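Local coordinates for protein transcriptional regulator, MarR family (Listeria monocytogenes str. 4b, PDB 2QWW) that probably binds DNA as a dimeric winged helix-turn-helix repressor of the MarR family, regulating transcription, at residues A[84-89]-A[100-105]. Residues are numbered along the deposited sequence; the frame is centred on the assembly and turned at random.
Sequences LVVKLN and TLKLSK
The carbonyl groups of K102 and V86 are the flat groups at the middle of this contact: V86 N meets K102 O at 2.8 Å, nearly on the line of the C=O bond, and K102 N returns a longer bond, 3.2 Å, in the plane of the V86 carbonyl. On one face of the sheet the side chains of V86 and K102 meet. K102 CG, set between its own backbone N and carbonyl carbon (chi1 74°), presses on V86 CG2 at 3.3 Å, tighter than usual for two carbons. The L88 side chain crosses that of K102 at about a right angle, its CD2 3.8 Å from K102 CG and CD; a long aliphatic stem suits this partly open face. K87 and L101 share the opposite face, and the V85 and L103 side chains diverge; V85, K87 and L101 touch helix 69-81, L101 and L103 helix 41-52, and branched apolar V85, L101 and L103 suit this buried side. The two strands form the antiparallel hairpin, or wing, of the winged helix-turn-helix fold, with strand 56-57 on the far side of 100-103. Toward the tip, L88 N bonds T100 O at 3.0 Å, while T100 OG1 lies 3.4 Å from L88 CB. At the base, S104 N hydrogen-bonds L84 O at 3.0 Å from above the carbonyl plane (56° out of it). Serine suits this N-cap: its short hydroxyl bonds G107 N in helix 105-115, and also G83 O.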
ATOM      1  N   LEU A  84      12.461 -15.403 -14.680  1.00 31.46           N
ATOM      2  CA  LEU A  84      12.261 -15.204 -13.259  1.00 30.35           C
ATOM      3  C   LEU A  84      11.350 -16.232 -12.584  1.00 30.73           C
ATOM      4  O   LEU A  84      11.378 -16.374 -11.368  1.00 30.85           O
ATOM      5  CB  LEU A  84      11.744 -13.795 -13.024  1.00 31.00           C
ATOM      6  CG  LEU A  84      12.619 -12.708 -13.662  1.00 32.45           C
ATOM      7  CD1 LEU A  84      12.006 -11.398 -13.363  1.00 27.12           C
ATOM      8  CD2 LEU A  84      14.057 -12.776 -13.160  1.00 28.05           C
ATOM      9  N   VAL A  85      10.514 -16.916 -13.347  1.00 32.81           N
ATOM     10  CA  VAL A  85       9.638 -17.933 -12.780  1.00 34.42           C
ATOM     11  C   VAL A  85       9.751 -19.143 -13.646  1.00 34.37           C
ATOM     12  O   VAL A  85      10.050 -19.022 -14.831  1.00 34.19           O
ATOM     13  CB  VAL A  85       8.148 -17.523 -12.716  1.00 33.94           C
ATOM     14  CG1 VAL A  85       7.979 -16.187 -12.032  1.00 34.41           C
ATOM     15  CG2 VAL A  85       7.525 -17.480 -14.073  1.00 39.70           C
ATOM     16  N   VAL A  86       9.481 -20.302 -13.065  1.00 35.57           N
ATOM     17  CA  VAL A  86       9.509 -21.544 -13.816  1.00 37.01           C
ATOM     18  C   VAL A  86       8.189 -22.273 -13.624  1.00 38.70           C
ATOM     19  O   VAL A  86       7.651 -22.302 -12.520  1.00 38.08           O
ATOM     20  CB  VAL A  86      10.691 -22.420 -13.391  1.00 37.03           C
ATOM     21  CG1 VAL A  86      11.961 -21.604 -13.439  1.00 39.00           C
ATOM     22  CG2 VAL A  86      10.514 -22.961 -12.008  1.00 38.70           C
ATOM     23  N   LYS A  87       7.667 -22.853 -14.697  1.00 40.78           N
ATOM     24  CA  LYS A  87       6.412 -23.601 -14.638  1.00 42.50           C
ATOM     25  C   LYS A  87       6.726 -24.943 -13.977  1.00 44.12           C
ATOM     26  O   LYS A  87       7.786 -25.528 -14.232  1.00 42.38           O
ATOM     27  CB  LYS A  87       5.859 -23.853 -16.044  1.00 41.97           C
ATOM     28  CG  LYS A  87       5.661 -22.620 -16.888  1.00 40.75           C
ATOM     29  CD  LYS A  87       5.438 -22.950 -18.361  1.00 42.09           C
ATOM     30  CE  LYS A  87       4.041 -23.469 -18.643  1.00 42.44           C
ATOM     31  NZ  LYS A  87       3.826 -23.762 -20.101  1.00 44.16           N
ATOM     32  N   LEU A  88       5.823 -25.435 -13.129  1.00 45.84           N
ATOM     33  CA  LEU A  88       6.042 -26.743 -12.495  1.00 47.72           C
ATOM     34  C   LEU A  88       5.524 -27.930 -13.329  1.00 49.74           C
ATOM     35  O   LEU A  88       5.693 -29.086 -12.948  1.00 50.09           O
ATOM     36  CB  LEU A  88       5.509 -26.745 -11.063  1.00 46.73           C
ATOM     37  CG  LEU A  88       6.265 -25.752 -10.176  1.00 46.38           C
ATOM     38  CD1 LEU A  88       5.677 -25.752  -8.790  1.00 46.87           C
ATOM     39  CD2 LEU A  88       7.751 -26.050 -10.107  1.00 48.18           C
ATOM     40  N   ASN A  89       4.919 -27.634 -14.480  1.00 52.73           N
ATOM     41  CA  ASN A  89       4.487 -28.653 -15.427  1.00 53.79           C
ATOM     42  C   ASN A  89       4.344 -28.009 -16.817  1.00 54.74           C
ATOM     43  O   ASN A  89       3.461 -27.175 -17.031  1.00 54.96           O
ATOM     44  CB  ASN A  89       3.174 -29.297 -14.972  1.00 54.53           C
ATOM     45  N   THR A 100       0.949 -23.867 -12.287  1.00 37.45           N
ATOM     46  CA  THR A 100       1.594 -23.631 -10.995  1.00 36.08           C
ATOM     47  C   THR A 100       3.028 -23.165 -11.205  1.00 35.86           C
ATOM     48  O   THR A 100       3.711 -23.637 -12.107  1.00 36.12           O
ATOM     49  CB  THR A 100       1.583 -24.872 -10.116  1.00 36.79           C
ATOM     50  OG1 THR A 100       2.207 -25.953 -10.821  1.00 36.99           O
ATOM     51  CG2 THR A 100       0.173 -25.257  -9.766  1.00 37.92           C
ATOM     52  N   LEU A 101       3.502 -22.307 -10.310  1.00 36.43           N
ATOM     53  CA  LEU A 101       4.777 -21.633 -10.492  1.00 37.83           C
ATOM     54  C   LEU A 101       5.682 -21.567  -9.277  1.00 37.66           C
ATOM     55  O   LEU A 101       5.204 -21.485  -8.146  1.00 36.92           O
ATOM     56  CB  LEU A 101       4.464 -20.162 -10.842  1.00 36.73           C
ATOM     57  CG  LEU A 101       3.482 -19.856 -11.980  1.00 38.95           C
ATOM     58  CD1 LEU A 101       3.088 -18.404 -11.970  1.00 42.17           C
ATOM     59  CD2 LEU A 101       4.073 -20.246 -13.327  1.00 41.75           C
ATOM     60  N   LYS A 102       6.994 -21.554  -9.531  1.00 38.11           N
ATOM     61  CA  LYS A 102       7.989 -21.241  -8.499  1.00 39.43           C
ATOM     62  C   LYS A 102       8.971 -20.249  -9.126  1.00 38.60           C
ATOM     63  O   LYS A 102       9.064 -20.161 -10.348  1.00 39.48           O
ATOM     64  CB  LYS A 102       8.716 -22.479  -7.955  1.00 38.17           C
ATOM     65  CG  LYS A 102       9.756 -23.122  -8.840  1.00 41.81           C
ATOM     66  CD  LYS A 102      10.410 -24.268  -8.088  1.00 42.74           C
ATOM     67  CE  LYS A 102      11.449 -25.032  -8.910  1.00 52.48           C
ATOM     68  NZ  LYS A 102      12.793 -24.379  -8.953  1.00 54.23           N
ATOM     69  N   LEU A 103       9.683 -19.494  -8.298  1.00 37.76           N
ATOM     70  CA  LEU A 103      10.686 -18.553  -8.795  1.00 36.88           C
ATOM     71  C   LEU A 103      11.975 -19.245  -9.131  1.00 36.66           C
ATOM     72  O   LEU A 103      12.382 -20.161  -8.435  1.00 36.40           O
ATOM     73  CB  LEU A 103      11.062 -17.522  -7.746  1.00 35.69           C
ATOM     74  CG  LEU A 103       9.994 -16.563  -7.259  1.00 36.56           C
ATOM     75  CD1 LEU A 103      10.668 -15.556  -6.374  1.00 36.87           C
ATOM     76  CD2 LEU A 103       9.308 -15.866  -8.425  1.00 35.01           C
ATOM     77  N   SER A 104      12.645 -18.754 -10.166  1.00 36.72           N
ATOM     78  CA  SER A 104      13.958 -19.256 -10.531  1.00 36.38           C
ATOM     79  C   SER A 104      14.869 -18.592  -9.513  1.00 36.20           C
ATOM     80  O   SER A 104      14.396 -17.813  -8.665  1.00 35.03           O
ATOM     81  CB  SER A 104      14.337 -18.801 -11.931  1.00 36.54           C
ATOM     82  OG  SER A 104      14.361 -17.381 -11.957  1.00 36.72           O
ATOM     83  N   LYS A 105      16.160 -18.879  -9.614  1.00 36.84           N
ATOM     84  CA  LYS A 105      17.168 -18.300  -8.730  1.00 38.73           C
ATOM     85  C   LYS A 105      17.198 -16.775  -8.894  1.00 36.96           C
ATOM     86  O   LYS A 105      17.139 -16.025  -7.900  1.00 37.16           O
ATOM     87  CB  LYS A 105      18.536 -18.927  -9.042  1.00 39.59           C
ATOM     88  CG  LYS A 105      19.665 -18.601  -8.056  1.00 47.92           C
ATOM     89  CD  LYS A 105      19.388 -19.150  -6.654  1.00 52.60           C
TER